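Local coordinates for protein short chain dehydrogenase (Mycobacterium smegmatis, PDB 3UCX) that probably acts as an oxidoreductase of the short-chain dehydrogenase family, built on a Rossmann fold that in relatives binds a nicotinamide cofactor, at residues L8-V14 against Q34-V39; V15-V19 against L38-A42; T26-R30 against E232-S237; D90-A96 against G140-N146; S224-P230 against V257-K263. The contacts are given in a common frame with arbitrary orientation. Residues are numbered along the deposited sequence.

Contact 1: residues L8-V14 against Q34-V39; sequences LLTDKVV and QGADLV
Val14, its chi1 at t, lays CG2 against Ala36 CB at 3.7 Å, and Leu9 CB meets the same Ala36 CB at 3.8 Å. From Val13 onward the two segments run parallel, pairing Val13 with Asp37 and Val14 with Leu38 (CA-CA 5.0 Å each). Asp37 N donates to Lys12 O (3.0 Å), Val14 N to Asp37 O (2.9 Å) and Val39 N to Val14 O (2.8 Å). Before the strand, a type II turn from Leu9 to Lys12 packs on the helix end: Leu9 N binds Gln34 O (2.9 Å), Asp11 N binds Gly35 O (3.1 Å), and Gln34, m at chi1 and chi2, takes Leu8 N on OE1 (2.9 Å). Gly35, at positive phi, is the C' residue of a Schellman motif; a CB there would strike Thr10 CA. Asp37 carries salt bridges to Arg60 and Arg61. This is the entry to a beta-alpha-beta unit: helix 23-33 leads into strand 37-42, Cys31 covers Leu9, Val14 and Ala36, and strand 13-17 has strand 91-94 as its other neighbour.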
# COMPACT_ATOMS: atom_id res chain seq x y z
N LEU A 8 -9.32 -28.93 -10.63
CA LEU A 8 -9.55 -27.46 -10.56
C LEU A 8 -10.00 -26.84 -11.89
O LEU A 8 -10.70 -25.83 -11.89
CB LEU A 8 -8.30 -26.71 -10.10
CG LEU A 8 -8.08 -26.43 -8.62
CD1 LEU A 8 -6.74 -25.72 -8.41
CD2 LEU A 8 -9.23 -25.61 -8.06
N LEU A 9 -9.59 -27.43 -13.01
CA LEU A 9 -9.77 -26.82 -14.34
C LEU A 9 -10.39 -27.77 -15.34
O LEU A 9 -10.18 -27.65 -16.55
CB LEU A 9 -8.42 -26.30 -14.86
CG LEU A 9 -7.69 -25.26 -14.01
CD1 LEU A 9 -6.31 -25.01 -14.61
CD2 LEU A 9 -8.47 -23.94 -13.92
N THR A 10 -11.20 -28.70 -14.83
CA THR A 10 -11.80 -29.73 -15.64
C THR A 10 -12.58 -29.14 -16.81
O THR A 10 -13.43 -28.28 -16.61
CB THR A 10 -12.77 -30.61 -14.83
OG1 THR A 10 -12.04 -31.30 -13.80
CG2 THR A 10 -13.45 -31.60 -15.75
N ASP A 11 -12.22 -29.60 -18.01
CA ASP A 11 -12.79 -29.19 -19.29
C ASP A 11 -12.72 -27.69 -19.61
O ASP A 11 -13.49 -27.19 -20.41
CB ASP A 11 -14.22 -29.74 -19.46
CG ASP A 11 -14.25 -31.24 -19.64
OD1 ASP A 11 -13.23 -31.87 -20.03
OD2 ASP A 11 -15.33 -31.80 -19.40
N LYS A 12 -11.77 -27.00 -19.00
CA LYS A 12 -11.49 -25.61 -19.33
C LYS A 12 -10.38 -25.54 -20.35
O LYS A 12 -9.55 -26.44 -20.42
CB LYS A 12 -11.10 -24.86 -18.06
CG LYS A 12 -12.23 -24.88 -17.04
CD LYS A 12 -12.28 -23.67 -16.14
CE LYS A 12 -13.68 -23.54 -15.54
NZ LYS A 12 -13.63 -23.02 -14.16
N VAL A 13 -10.37 -24.49 -21.15
CA VAL A 13 -9.28 -24.22 -22.05
C VAL A 13 -8.45 -23.06 -21.49
O VAL A 13 -8.97 -21.97 -21.19
CB VAL A 13 -9.78 -23.90 -23.47
CG1 VAL A 13 -8.65 -23.40 -24.35
CG2 VAL A 13 -10.43 -25.14 -24.10
N VAL A 14 -7.15 -23.30 -21.36
CA VAL A 14 -6.21 -22.36 -20.78
C VAL A 14 -5.18 -21.99 -21.83
O VAL A 14 -4.50 -22.85 -22.40
CB VAL A 14 -5.52 -22.98 -19.53
CG1 VAL A 14 -4.46 -22.05 -18.97
CG2 VAL A 14 -6.55 -23.32 -18.45
N GLN A 34 -4.86 -30.83 -13.78
CA GLN A 34 -6.13 -30.38 -13.22
C GLN A 34 -7.29 -30.39 -14.22
O GLN A 34 -8.38 -29.86 -13.93
CB GLN A 34 -5.94 -28.99 -12.60
CG GLN A 34 -4.98 -28.99 -11.43
CD GLN A 34 -5.46 -29.88 -10.32
OE1 GLN A 34 -6.64 -29.85 -9.99
NE2 GLN A 34 -4.57 -30.72 -9.77
N GLY A 35 -7.07 -30.98 -15.39
CA GLY A 35 -8.14 -31.26 -16.35
C GLY A 35 -8.29 -30.29 -17.50
O GLY A 35 -9.23 -30.42 -18.29
N ALA A 36 -7.38 -29.32 -17.61
CA ALA A 36 -7.45 -28.31 -18.68
C ALA A 36 -6.82 -28.82 -19.98
O ALA A 36 -5.91 -29.64 -19.95
CB ALA A 36 -6.77 -26.99 -18.25
N ASP A 37 -7.35 -28.34 -21.11
CA ASP A 37 -6.63 -28.39 -22.37
C ASP A 37 -5.93 -27.08 -22.58
O ASP A 37 -6.42 -26.05 -22.13
CB ASP A 37 -7.59 -28.65 -23.53
CG ASP A 37 -8.19 -30.03 -23.47
OD1 ASP A 37 -7.45 -31.01 -23.26
OD2 ASP A 37 -9.42 -30.13 -23.61
N LEU A 38 -4.81 -27.11 -23.29
CA LEU A 38 -3.91 -25.98 -23.36
C LEU A 38 -3.76 -25.40 -24.74
O LEU A 38 -3.78 -26.11 -25.74
CB LEU A 38 -2.51 -26.39 -22.88
CG LEU A 38 -2.21 -26.44 -21.38
CD1 LEU A 38 -2.10 -25.04 -20.81
CD2 LEU A 38 -3.24 -27.27 -20.63
N VAL A 39 -3.55 -24.09 -24.77
CA VAL A 39 -2.93 -23.38 -25.88
C VAL A 39 -1.61 -22.85 -25.37
O VAL A 39 -1.57 -22.15 -24.36
CB VAL A 39 -3.79 -22.20 -26.37
CG1 VAL A 39 -3.07 -21.45 -27.47
CG2 VAL A 39 -5.16 -22.70 -26.82
O HOH W 1 -11.90 -28.77 -23.01

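Contact 2: residues V15-V19 against L38-A42; sequences VISGV and LVLAA
Backbone hydrogen bonds set a parallel register in which Val15 pairs with Val39 (CA-CA 4.5 Å), Ile16 with Leu40 (5.3 Å) and Ser17 with Ala41 (4.7 Å); the strand axes approach to 4.8 Å at 14°. Ile16 N donates to Val39 O at 2.9 Å, and Ala41 N to Ile16 O at 3.0 Å. Where strand 13-17 ends, the chain turns across its neighbour: Gly18 N donates to Ala41 O at 3.0 Å, and Val19 N adds a weak bond to Ala41 O at 3.5 Å. Gly18 has phi/psi of 82/49, a conformation that calls for glycine.

Apolar contacts lie on both faces. Val15 CG2 rests on Val39 CB (3.8 Å) on the face of Ser17 and Ala41, which helix 72-85 covers through Leu78. On the other face Ile16, with chi1 m and chi2 t, brings CD1 to 3.5 Å from Leu38 CD1 and 4.4 Å from Leu40 CD2, under Ala28 of helix 23-33. Val19 CG2 reaches Leu40 CD2 at 4.2 Å, beside Leu48 of helix 45-57.

One water is held by Ser17 OG at 3.0 Å and donates weakly to Ala41 O at 3.2 Å.

Gly18 begins the glycine-containing loop that follows the first strand of a Rossmann fold, where relatives seat the cofactor. The chemistry implies an apolar pair of strands held by main-chain bonds, with Ser17 OG and Ala41 O sharing a water where the first strand gives way to that loop.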
# COMPACT_ATOMS: atom_id res chain seq x y z
N VAL A 15 -5.06 -20.69 -22.09
CA VAL A 15 -4.03 -20.14 -22.94
C VAL A 15 -2.88 -19.66 -22.04
O VAL A 15 -3.09 -18.86 -21.14
CB VAL A 15 -4.59 -18.97 -23.77
CG1 VAL A 15 -3.52 -18.24 -24.56
CG2 VAL A 15 -5.73 -19.43 -24.67
N ILE A 16 -1.67 -20.15 -22.30
CA ILE A 16 -0.48 -19.65 -21.63
C ILE A 16 0.42 -18.97 -22.66
O ILE A 16 0.86 -19.60 -23.63
CB ILE A 16 0.30 -20.77 -20.89
CG1 ILE A 16 -0.61 -21.54 -19.95
CG2 ILE A 16 1.46 -20.15 -20.09
CD1 ILE A 16 0.05 -22.73 -19.31
N SER A 17 0.64 -17.68 -22.46
CA SER A 17 1.59 -16.95 -23.28
C SER A 17 2.92 -16.83 -22.51
O SER A 17 2.93 -16.56 -21.32
CB SER A 17 1.04 -15.56 -23.65
OG SER A 17 2.08 -14.68 -24.05
N GLY A 18 4.02 -16.99 -23.22
CA GLY A 18 5.33 -16.85 -22.59
C GLY A 18 5.74 -18.11 -21.88
O GLY A 18 6.17 -18.07 -20.74
N VAL A 19 5.61 -19.22 -22.58
CA VAL A 19 5.97 -20.52 -22.06
C VAL A 19 7.47 -20.72 -22.21
O VAL A 19 7.99 -20.84 -23.32
CB VAL A 19 5.22 -21.66 -22.80
CG1 VAL A 19 5.58 -23.03 -22.24
CG2 VAL A 19 3.72 -21.44 -22.73
N LEU A 38 -4.81 -27.11 -23.29
CA LEU A 38 -3.91 -25.98 -23.36
C LEU A 38 -3.76 -25.40 -24.74
O LEU A 38 -3.78 -26.11 -25.74
CB LEU A 38 -2.51 -26.39 -22.88
CG LEU A 38 -2.21 -26.44 -21.38
CD1 LEU A 38 -2.10 -25.04 -20.81
CD2 LEU A 38 -3.24 -27.27 -20.63
N VAL A 39 -3.55 -24.09 -24.77
CA VAL A 39 -2.93 -23.38 -25.88
C VAL A 39 -1.61 -22.85 -25.37
O VAL A 39 -1.57 -22.15 -24.36
CB VAL A 39 -3.79 -22.20 -26.37
CG1 VAL A 39 -3.07 -21.45 -27.47
CG2 VAL A 39 -5.16 -22.70 -26.82
N LEU A 40 -0.53 -23.21 -26.05
CA LEU A 40 0.81 -22.76 -25.69
C LEU A 40 1.34 -21.79 -26.74
O LEU A 40 1.42 -22.11 -27.94
CB LEU A 40 1.75 -23.97 -25.54
CG LEU A 40 1.26 -25.10 -24.62
CD1 LEU A 40 2.16 -26.34 -24.71
CD2 LEU A 40 1.10 -24.63 -23.18
N ALA A 41 1.71 -20.60 -26.29
CA ALA A 41 2.18 -19.54 -27.17
C ALA A 41 3.57 -19.07 -26.70
O ALA A 41 3.78 -18.84 -25.51
CB ALA A 41 1.18 -18.39 -27.22
N ALA A 42 4.50 -18.98 -27.64
CA ALA A 42 5.84 -18.45 -27.40
C ALA A 42 6.40 -18.11 -28.77
O ALA A 42 5.83 -18.55 -29.78
CB ALA A 42 6.70 -19.48 -26.70
O HOH W 2 4.03 -15.65 -26.06

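Contact 3: residues T26-R30 against E232-S237; sequences TLARR and EDEVAS
A helix-helix packing with a charged border joins helix 23-33, which follows the first strand, to the start of helix 232-243, on the same side of the sheet. The segment axes cross at -59° and approach to 9.4 Å, with Leu27 and Ala236 CA atoms 5.4 Å apart. Ala236 fills the crossing: its CB lies 3.9 Å from both Thr26 CG2 and Leu27 CD1 (Leu27 chi1 t, chi2 p). At one end Thr26 OG1, with chi1 m, donates to Glu232 OE1 at 2.6 Å. Farther along, Arg30 folds back with chi1 to chi3 all m, so that NH1 reaches Asp233 OD1 (2.9 Å) and Asp233 O (3.0 Å), while NH2 donates to Ser237 OG (2.7 Å). Arg29, t at chi1 and chi2 but p at chi3, completes a salt-bridge network, its NH2 3.0 Å from Asp233 OD1 and its NH1 bound to Glu33. Leu246 of the second subunit packs on Arg30 and Ser237. Such close packing of the first and last helices against one face of a parallel sheet is characteristic of the short-chain dehydrogenase Rossmann fold.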
# COMPACT_ATOMS: atom_id res chain seq x y z
N THR A 26 6.12 -25.85 -15.97
CA THR A 26 5.43 -26.35 -14.78
C THR A 26 3.94 -26.01 -14.81
O THR A 26 3.10 -26.85 -14.52
CB THR A 26 6.05 -25.78 -13.50
OG1 THR A 26 7.38 -26.30 -13.36
CG2 THR A 26 5.23 -26.19 -12.27
N LEU A 27 3.62 -24.79 -15.20
CA LEU A 27 2.23 -24.34 -15.25
C LEU A 27 1.38 -25.14 -16.24
O LEU A 27 0.28 -25.58 -15.90
CB LEU A 27 2.22 -22.83 -15.58
CG LEU A 27 1.00 -21.97 -15.27
CD1 LEU A 27 0.57 -22.03 -13.81
CD2 LEU A 27 1.35 -20.54 -15.68
N ALA A 28 1.90 -25.36 -17.43
CA ALA A 28 1.21 -26.12 -18.47
C ALA A 28 0.93 -27.53 -17.97
O ALA A 28 -0.20 -28.03 -18.09
CB ALA A 28 2.08 -26.19 -19.73
N ARG A 29 1.95 -28.15 -17.39
CA ARG A 29 1.79 -29.48 -16.84
C ARG A 29 0.74 -29.48 -15.77
O ARG A 29 -0.16 -30.31 -15.78
CB ARG A 29 3.15 -30.00 -16.31
CG ARG A 29 3.08 -31.38 -15.65
CD ARG A 29 4.40 -31.82 -15.00
NE ARG A 29 4.95 -30.90 -14.00
CZ ARG A 29 4.54 -30.78 -12.74
NH1 ARG A 29 3.55 -31.53 -12.26
NH2 ARG A 29 5.13 -29.90 -11.93
N ARG A 30 0.84 -28.55 -14.81
CA ARG A 30 -0.10 -28.52 -13.71
C ARG A 30 -1.55 -28.26 -14.17
O ARG A 30 -2.46 -28.86 -13.64
CB ARG A 30 0.32 -27.51 -12.63
CG ARG A 30 1.58 -27.95 -11.86
CD ARG A 30 1.27 -28.97 -10.77
NE ARG A 30 0.29 -28.47 -9.82
CZ ARG A 30 0.54 -27.53 -8.91
NH1 ARG A 30 1.76 -27.01 -8.80
NH2 ARG A 30 -0.42 -27.11 -8.11
N GLU A 232 8.65 -23.70 -8.34
CA GLU A 232 7.82 -23.55 -9.52
C GLU A 232 6.41 -24.07 -9.24
O GLU A 232 5.42 -23.42 -9.61
CB GLU A 232 8.45 -24.27 -10.72
CG GLU A 232 9.71 -23.58 -11.21
CD GLU A 232 10.33 -24.26 -12.41
OE1 GLU A 232 9.62 -25.01 -13.14
OE2 GLU A 232 11.53 -24.00 -12.66
N ASP A 233 6.32 -25.23 -8.58
CA ASP A 233 5.00 -25.75 -8.23
C ASP A 233 4.22 -24.80 -7.31
O ASP A 233 3.02 -24.66 -7.44
CB ASP A 233 5.06 -27.15 -7.62
CG ASP A 233 5.05 -28.26 -8.68
OD1 ASP A 233 4.27 -28.20 -9.66
OD2 ASP A 233 5.83 -29.21 -8.52
N GLU A 234 4.89 -24.17 -6.35
CA GLU A 234 4.18 -23.30 -5.40
C GLU A 234 3.63 -22.06 -6.09
O GLU A 234 2.54 -21.58 -5.76
CB GLU A 234 5.08 -22.93 -4.19
CG GLU A 234 5.21 -24.08 -3.19
CD GLU A 234 6.29 -23.89 -2.13
OE1 GLU A 234 7.29 -23.22 -2.40
OE2 GLU A 234 6.13 -24.43 -1.02
N VAL A 235 4.39 -21.53 -7.04
CA VAL A 235 3.92 -20.36 -7.77
C VAL A 235 2.79 -20.79 -8.72
O VAL A 235 1.74 -20.12 -8.81
CB VAL A 235 5.07 -19.67 -8.54
CG1 VAL A 235 4.53 -18.49 -9.39
CG2 VAL A 235 6.15 -19.23 -7.55
N ALA A 236 2.98 -21.93 -9.39
CA ALA A 236 1.94 -22.51 -10.22
C ALA A 236 0.62 -22.74 -9.46
O ALA A 236 -0.48 -22.48 -10.00
CB ALA A 236 2.42 -23.82 -10.85
N SER A 237 0.71 -23.26 -8.24
CA SER A 237 -0.50 -23.46 -7.43
C SER A 237 -1.30 -22.16 -7.23
O SER A 237 -2.54 -22.17 -7.27
CB SER A 237 -0.15 -24.04 -6.06
OG SER A 237 0.33 -25.38 -6.17

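Contact 4: residues D90-A96 against G140-N146; sequences DVVINNA and GAVVNVN
Asn94 and Asn144 are both m at chi1 (-78° and -68°) and point to one face of the sheet, where Asn94 ND2 donates to Asn144 OD1 at 2.8 Å; Asn144 ND2 continues to Ser171 of helix 158-179. The strands run parallel at 10°, axes 4.8 Å apart, pairing Val91 with Ala141, Val92 with Val142, Ile93 with Val143 and Asn94 with Asn144. Five backbone bonds hold them: Ala141 N to Asp90 O (3.0 Å), Val92 N to Ala141 O (2.9 Å), Val143 N to Val92 O (2.9 Å), Asn94 N to Val143 O (3.0 Å) and Val145 N to Asn94 O (2.9 Å). Opposite the asparagines, Ile93 (chi1 m, chi2 t) sets CG1 4.4 Å from Val143 CB and CG2 4.3 Å from Val145 CG2, facing helix 232-243. Val145, t, also puts CG1 4.0 Å from Ala96 CB. Asn95, t, directs ND2 to Gly18 O. Asn94, Asn95 and Ala96 match the first three positions of the NNAG motif after the fourth strand in classical short-chain dehydrogenases.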
# COMPACT_ATOMS: atom_id res chain seq x y z
N ASP A 90 -11.29 -20.29 -21.43
CA ASP A 90 -11.72 -20.03 -20.05
C ASP A 90 -10.71 -19.20 -19.24
O ASP A 90 -11.11 -18.47 -18.34
CB ASP A 90 -11.93 -21.38 -19.36
CG ASP A 90 -13.02 -22.16 -20.03
OD1 ASP A 90 -14.18 -21.79 -19.78
OD2 ASP A 90 -12.71 -23.06 -20.86
N VAL A 91 -9.44 -19.33 -19.57
CA VAL A 91 -8.35 -18.71 -18.83
C VAL A 91 -7.28 -18.21 -19.78
O VAL A 91 -6.87 -18.92 -20.69
CB VAL A 91 -7.69 -19.73 -17.83
CG1 VAL A 91 -6.55 -19.07 -17.05
CG2 VAL A 91 -8.74 -20.31 -16.89
N VAL A 92 -6.81 -16.99 -19.56
CA VAL A 92 -5.60 -16.50 -20.22
C VAL A 92 -4.55 -16.19 -19.16
O VAL A 92 -4.82 -15.45 -18.21
CB VAL A 92 -5.89 -15.26 -21.07
CG1 VAL A 92 -4.58 -14.64 -21.57
CG2 VAL A 92 -6.82 -15.60 -22.25
N ILE A 93 -3.37 -16.78 -19.31
CA ILE A 93 -2.24 -16.55 -18.38
C ILE A 93 -1.10 -15.89 -19.16
O ILE A 93 -0.58 -16.46 -20.13
CB ILE A 93 -1.75 -17.87 -17.75
CG1 ILE A 93 -2.88 -18.54 -16.97
CG2 ILE A 93 -0.55 -17.61 -16.83
CD1 ILE A 93 -2.56 -19.97 -16.50
N ASN A 94 -0.72 -14.69 -18.73
CA ASN A 94 0.41 -14.01 -19.33
C ASN A 94 1.62 -14.30 -18.44
O ASN A 94 1.76 -13.74 -17.34
CB ASN A 94 0.13 -12.52 -19.41
CG ASN A 94 -0.79 -12.17 -20.56
OD1 ASN A 94 -0.55 -12.59 -21.69
ND2 ASN A 94 -1.88 -11.46 -20.28
N ASN A 95 2.48 -15.20 -18.91
CA ASN A 95 3.61 -15.62 -18.08
C ASN A 95 4.74 -14.67 -18.29
O ASN A 95 4.94 -14.19 -19.42
CB ASN A 95 4.03 -17.03 -18.38
CG ASN A 95 5.17 -17.51 -17.50
OD1 ASN A 95 5.32 -17.06 -16.37
ND2 ASN A 95 6.02 -18.33 -18.04
N ALA A 96 5.49 -14.40 -17.21
CA ALA A 96 6.60 -13.43 -17.23
C ALA A 96 7.83 -14.14 -17.82
O ALA A 96 8.50 -14.88 -17.11
CB ALA A 96 6.90 -12.91 -15.83
N GLY A 140 -14.67 -15.79 -18.07
CA GLY A 140 -13.37 -16.37 -17.76
C GLY A 140 -12.49 -15.51 -16.88
O GLY A 140 -12.94 -14.57 -16.23
N ALA A 141 -11.22 -15.88 -16.84
CA ALA A 141 -10.27 -15.30 -15.94
C ALA A 141 -8.94 -15.07 -16.63
O ALA A 141 -8.49 -15.86 -17.47
CB ALA A 141 -10.08 -16.21 -14.71
N VAL A 142 -8.30 -13.97 -16.24
CA VAL A 142 -6.98 -13.62 -16.66
C VAL A 142 -6.09 -13.65 -15.43
O VAL A 142 -6.47 -13.13 -14.40
CB VAL A 142 -6.92 -12.21 -17.25
CG1 VAL A 142 -5.45 -11.82 -17.55
CG2 VAL A 142 -7.83 -12.12 -18.50
N VAL A 143 -4.93 -14.29 -15.55
CA VAL A 143 -3.87 -14.18 -14.54
C VAL A 143 -2.62 -13.66 -15.21
O VAL A 143 -2.05 -14.31 -16.09
CB VAL A 143 -3.52 -15.52 -13.84
CG1 VAL A 143 -2.55 -15.26 -12.67
CG2 VAL A 143 -4.77 -16.21 -13.33
N ASN A 144 -2.17 -12.49 -14.76
CA ASN A 144 -0.92 -11.92 -15.20
C ASN A 144 0.17 -12.22 -14.19
O ASN A 144 0.03 -11.85 -13.02
CB ASN A 144 -1.06 -10.42 -15.43
CG ASN A 144 -1.96 -10.10 -16.60
OD1 ASN A 144 -2.08 -10.90 -17.52
ND2 ASN A 144 -2.62 -8.94 -16.56
N VAL A 145 1.22 -12.90 -14.62
CA VAL A 145 2.36 -13.18 -13.77
C VAL A 145 3.20 -11.92 -13.72
O VAL A 145 3.72 -11.44 -14.74
CB VAL A 145 3.18 -14.38 -14.23
CG1 VAL A 145 4.39 -14.62 -13.29
CG2 VAL A 145 2.28 -15.61 -14.30
N ASN A 146 3.27 -11.35 -12.52
CA ASN A 146 4.02 -10.13 -12.29
C ASN A 146 5.32 -10.49 -11.51
O ASN A 146 5.97 -11.50 -11.82
CB ASN A 146 3.10 -9.11 -11.60
CG ASN A 146 3.56 -7.68 -11.76
OD1 ASN A 146 4.60 -7.30 -11.21
ND2 ASN A 146 2.78 -6.85 -12.51
O HOH W 3 1.88 -10.92 -17.06

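Contact 5: residues S224-P230 against V257-K263; sequences SDLKRLP and VNCGEYK
The carbonyl of Cys259 accepts from two successive amides, Asp225 N at 2.8 Å and, weakly, Leu226 N at 3.3 Å. Lys263 NZ is shared widely: it donates to Asp225 OD1 at 2.9 Å in a salt bridge, more weakly to Asp225 OD2 at 3.0 Å, and to Gly260 O at 2.8 Å. Thr176 of the second subunit binds both Asp225 and Lys263. The receiving loop is a type I' turn from Asn258 to Glu261, closed by Glu261 N to Asn258 O (3.2 Å) and overlaid by an Asx turn, Gly260 N to Asn258 OD1 (2.8 Å); Asn258 ND2 donates to Tyr262 O (3.0 Å). Gly260, at phi 96°, leaves room where a CB would hit Asp225 OD2. The contact joins the C-terminal tail after the last Rossmann strand to the loop before helix 232-243. Cys259, chi1 m, wedges in, its CB 3.2 Å from Arg228 O and its SG 3.8 Å from Pro230 CD, while Pro230 CB meets Val257 CG1 at 4.0 Å. Arg228 is held by Glu234 and by Ser248 O of the second subunit.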
# COMPACT_ATOMS: atom_id res chain seq x y z
N SER A 224 13.15 -13.83 3.42
CA SER A 224 11.83 -14.49 3.53
C SER A 224 11.57 -14.89 4.98
O SER A 224 12.51 -15.01 5.78
CB SER A 224 11.74 -15.72 2.63
OG SER A 224 12.54 -16.81 3.10
N ASP A 225 10.29 -15.10 5.31
CA ASP A 225 9.92 -15.59 6.64
C ASP A 225 10.28 -17.07 6.83
O ASP A 225 10.62 -17.50 7.94
CB ASP A 225 8.42 -15.46 6.87
CG ASP A 225 7.95 -14.00 6.87
OD1 ASP A 225 8.74 -13.07 7.18
OD2 ASP A 225 6.76 -13.82 6.57
N LEU A 226 10.14 -17.84 5.77
CA LEU A 226 10.27 -19.29 5.82
C LEU A 226 11.69 -19.79 5.57
O LEU A 226 12.00 -20.97 5.77
CB LEU A 226 9.28 -19.92 4.84
CG LEU A 226 7.81 -19.65 5.16
CD1 LEU A 226 6.95 -20.03 3.96
CD2 LEU A 226 7.31 -20.37 6.40
N LYS A 227 12.55 -18.87 5.14
CA LYS A 227 13.95 -19.16 4.81
C LYS A 227 14.06 -20.21 3.73
O LYS A 227 14.94 -21.08 3.77
CB LYS A 227 14.72 -19.56 6.06
CG LYS A 227 14.52 -18.62 7.23
CD LYS A 227 14.94 -17.21 6.90
CE LYS A 227 14.49 -16.28 8.01
NZ LYS A 227 14.74 -14.86 7.69
N ARG A 228 13.15 -20.12 2.76
CA ARG A 228 13.22 -20.93 1.54
C ARG A 228 12.62 -20.11 0.41
O ARG A 228 11.82 -19.21 0.65
CB ARG A 228 12.45 -22.25 1.68
CG ARG A 228 11.04 -22.18 2.22
CD ARG A 228 10.44 -23.57 2.38
NE ARG A 228 9.13 -23.58 3.09
CZ ARG A 228 7.94 -23.46 2.50
NH1 ARG A 228 7.85 -23.28 1.19
NH2 ARG A 228 6.82 -23.51 3.21
N LEU A 229 13.03 -20.42 -0.81
CA LEU A 229 12.45 -19.78 -1.98
C LEU A 229 11.22 -20.59 -2.39
O LEU A 229 11.21 -21.83 -2.25
CB LEU A 229 13.48 -19.79 -3.12
CG LEU A 229 14.76 -18.98 -2.92
CD1 LEU A 229 15.62 -19.07 -4.18
CD2 LEU A 229 14.44 -17.51 -2.61
N PRO A 230 10.17 -19.91 -2.90
CA PRO A 230 9.07 -20.67 -3.46
C PRO A 230 9.52 -21.46 -4.68
O PRO A 230 10.42 -21.04 -5.40
CB PRO A 230 8.04 -19.59 -3.83
CG PRO A 230 8.84 -18.40 -4.08
CD PRO A 230 10.02 -18.47 -3.12
N VAL A 257 3.75 -14.48 -3.95
CA VAL A 257 4.22 -15.83 -3.62
C VAL A 257 5.73 -15.68 -3.43
O VAL A 257 6.50 -15.75 -4.38
CB VAL A 257 3.88 -16.86 -4.70
CG1 VAL A 257 4.27 -18.28 -4.25
CG2 VAL A 257 2.39 -16.83 -5.07
N ASN A 258 6.12 -15.45 -2.19
CA ASN A 258 7.49 -15.07 -1.88
C ASN A 258 7.98 -15.52 -0.53
O ASN A 258 9.01 -15.01 -0.05
CB ASN A 258 7.64 -13.55 -2.03
CG ASN A 258 6.77 -12.75 -1.08
OD1 ASN A 258 6.38 -13.24 -0.01
ND2 ASN A 258 6.47 -11.49 -1.45
N CYS A 259 7.28 -16.47 0.08
CA CYS A 259 7.65 -17.03 1.37
C CYS A 259 7.77 -15.96 2.45
O CYS A 259 8.44 -16.17 3.46
CB CYS A 259 8.90 -17.92 1.24
SG CYS A 259 8.48 -19.38 0.27
N GLY A 260 7.07 -14.84 2.24
CA GLY A 260 6.97 -13.79 3.24
C GLY A 260 7.93 -12.62 3.11
O GLY A 260 7.87 -11.72 3.92
N GLU A 261 8.78 -12.59 2.10
CA GLU A 261 9.80 -11.54 2.00
C GLU A 261 9.21 -10.12 1.99
O GLU A 261 9.72 -9.22 2.68
CB GLU A 261 10.74 -11.76 0.81
CG GLU A 261 11.94 -10.82 0.86
CD GLU A 261 13.06 -11.16 -0.10
OE1 GLU A 261 12.97 -12.08 -0.89
OE2 GLU A 261 14.05 -10.42 -0.07
N TYR A 262 8.14 -9.95 1.22
CA TYR A 262 7.35 -8.71 1.22
C TYR A 262 5.89 -9.07 1.45
O TYR A 262 5.37 -10.06 0.93
CB TYR A 262 7.52 -7.93 -0.08
CG TYR A 262 8.95 -7.46 -0.26
CD1 TYR A 262 9.40 -6.27 0.31
CD2 TYR A 262 9.86 -8.24 -0.96
CE1 TYR A 262 10.73 -5.88 0.15
CE2 TYR A 262 11.18 -7.85 -1.13
CZ TYR A 262 11.61 -6.68 -0.57
OH TYR A 262 12.93 -6.30 -0.76
N LYS A 263 5.22 -8.23 2.23
CA LYS A 263 3.87 -8.49 2.68
C LYS A 263 2.92 -7.41 2.20
O LYS A 263 3.20 -6.21 2.32
CB LYS A 263 3.86 -8.55 4.19
CG LYS A 263 4.78 -9.65 4.74
CD LYS A 263 4.67 -9.81 6.22
CE LYS A 263 5.59 -10.93 6.76
NZ LYS A 263 7.04 -10.80 6.46

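Contacts 1 and 2 are successive parts of one strand pair, sharing Leu38 and Val39, with centres 13 Å apart. Contact 4 continues the same sheet: Val15 O meets Ile93 N at 2.8 Å, and Gly18 O meets Asn95 ND2 at 2.7 Å, tying the loop after the first strand to that after the fourth. Contact 3 covers one face, with Leu27 CD2 3.7 Å from Ile93 CG2 and Ile16 CD1 3.7 Å from Ala28 CA. Contact 5 lies about 27 Å from contact 2, centre to centre, but joins contact 3 through Glu234 OE2 and Arg228 NH1 (3.0 Å); both touch the second subunit. Pro104, Ala155 and Lys156, none of them in these segments, contact the bound 2-(2-methoxyethoxy)ethanol.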